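Local atomic coordinates of motility protein FimV (Pseudomonas aeruginosa, PDB entry 4MBQ), a protein that supports type IV pilus assembly and twitching motility from the inner membrane and regulates cyclic AMP levels by activating the adenylate cyclase CyaB. Residues R26-D30 with M31-E35. Numbering follows the deposited sequence.
Sequences RAYID and MGDSE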
# COMPACT_ATOMS: atom_id res chain seq x y z
N ARG B 26 -5.03 5.60 -2.52
CA ARG B 26 -5.06 6.37 -1.28
C ARG B 26 -3.69 6.36 -0.61
O ARG B 26 -3.28 7.35 -0.01
CB ARG B 26 -6.12 5.82 -0.32
CG ARG B 26 -7.56 5.95 -0.83
CD ARG B 26 -8.57 5.37 0.16
NE ARG B 26 -9.93 5.42 -0.38
CZ ARG B 26 -10.64 4.34 -0.71
NH1 ARG B 26 -10.13 3.13 -0.55
NH2 ARG B 26 -11.87 4.49 -1.20
N ALA B 27 -2.99 5.24 -0.73
CA ALA B 27 -1.65 5.12 -0.17
C ALA B 27 -0.67 6.05 -0.89
O ALA B 27 0.16 6.69 -0.25
CB ALA B 27 -1.17 3.68 -0.25
N TYR B 28 -0.78 6.11 -2.21
CA TYR B 28 0.08 6.98 -3.02
C TYR B 28 -0.16 8.45 -2.69
O TYR B 28 0.78 9.25 -2.65
CB TYR B 28 -0.14 6.74 -4.51
CG TYR B 28 0.77 5.69 -5.11
CD1 TYR B 28 1.99 6.04 -5.66
CD2 TYR B 28 0.40 4.35 -5.13
CE1 TYR B 28 2.83 5.08 -6.21
CE2 TYR B 28 1.23 3.39 -5.68
CZ TYR B 28 2.44 3.76 -6.22
OH TYR B 28 3.27 2.81 -6.77
N ILE B 29 -1.42 8.81 -2.47
CA ILE B 29 -1.78 10.17 -2.13
C ILE B 29 -1.16 10.57 -0.78
O ILE B 29 -0.59 11.65 -0.64
CB ILE B 29 -3.30 10.36 -2.08
CG1 ILE B 29 -3.90 10.12 -3.47
CG2 ILE B 29 -3.66 11.75 -1.59
CD1 ILE B 29 -5.41 10.23 -3.51
N ASP B 30 -1.27 9.67 0.19
CA ASP B 30 -0.68 9.93 1.51
C ASP B 30 0.84 9.95 1.47
O ASP B 30 1.48 10.50 2.36
CB ASP B 30 -1.20 8.92 2.53
CG ASP B 30 -2.58 9.30 3.06
OD1 ASP B 30 -2.79 10.49 3.35
OD2 ASP B 30 -3.44 8.41 3.17
N MET B 31 1.42 9.35 0.43
CA MET B 31 2.86 9.42 0.23
C MET B 31 3.25 10.72 -0.46
O MET B 31 4.43 11.05 -0.56
CB MET B 31 3.35 8.23 -0.61
CG MET B 31 3.62 6.98 0.20
SD MET B 31 4.40 5.68 -0.78
CE MET B 31 3.08 5.24 -1.90
N GLY B 32 2.25 11.45 -0.94
CA GLY B 32 2.49 12.66 -1.70
C GLY B 32 2.84 12.34 -3.14
O GLY B 32 3.34 13.19 -3.87
N ASP B 33 2.56 11.10 -3.55
CA ASP B 33 2.85 10.64 -4.90
C ASP B 33 1.57 10.67 -5.74
O ASP B 33 0.94 9.63 -5.97
CB ASP B 33 3.44 9.23 -4.87
CG ASP B 33 4.02 8.81 -6.21
OD1 ASP B 33 3.79 9.50 -7.22
OD2 ASP B 33 4.72 7.77 -6.24
N SER B 34 1.20 11.86 -6.21
CA SER B 34 -0.02 12.03 -6.98
C SER B 34 0.05 11.38 -8.36
O SER B 34 -0.94 10.84 -8.85
CB SER B 34 -0.37 13.52 -7.11
OG SER B 34 0.74 14.26 -7.59
N GLU B 35 1.23 11.41 -8.97
CA GLU B 35 1.43 10.81 -10.29
C GLU B 35 1.14 9.31 -10.25
O GLU B 35 0.46 8.78 -11.13
CB GLU B 35 2.85 11.07 -10.80
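The ring of Tyr-28 takes a methyl group on one face and a carboxylate along its edge. Over the face comes Met-31, whose CE sits 4.1 Å from the centroid of the Tyr-28 ring, a CH-pi contact displaced toward the rim. The thioether chain runs extended as far as SD and then bends at chi3 (-68°), which turns the methyl back over the ring. At the edge lies Asp-33, running alongside the tyrosine in the same direction; its OD2 comes within 3.3 Å of Tyr-28 CD1, with the carboxylate turned 63° from the ring plane. Asp-33 is the N-cap of the next helix: with CG anti to its backbone N, the carboxylate lies beside the ring with OD2 while OD1 accepts a hydrogen bond from the backbone N of Gly-36.

Backbone bonds close the first helix as a Schellman motif. Asp-33 N donates to Tyr-28 O at 2.7 Å, while Gly-32 N reaches Ile-29 O at 2.9 Å from well above the carbonyl plane. Met-31 N adds a weak bond to Ala-27 O, 3.0 Å long. Gly-32 is where the chain leaves the helix, with a positive phi that glycine adopts readily.

This is the tight turn between the antiparallel helices 15-30 and 34-47 in the C-terminal tetratricopeptide-repeat domain of FimV. Tyr-28 also packs on Ala-37 and Ile-40 of helix 34-47, and its OH is hydrogen-bonded to Tyr-28 OH of the third subunit, whose Leu-24 touches both Tyr-28 and Met-31.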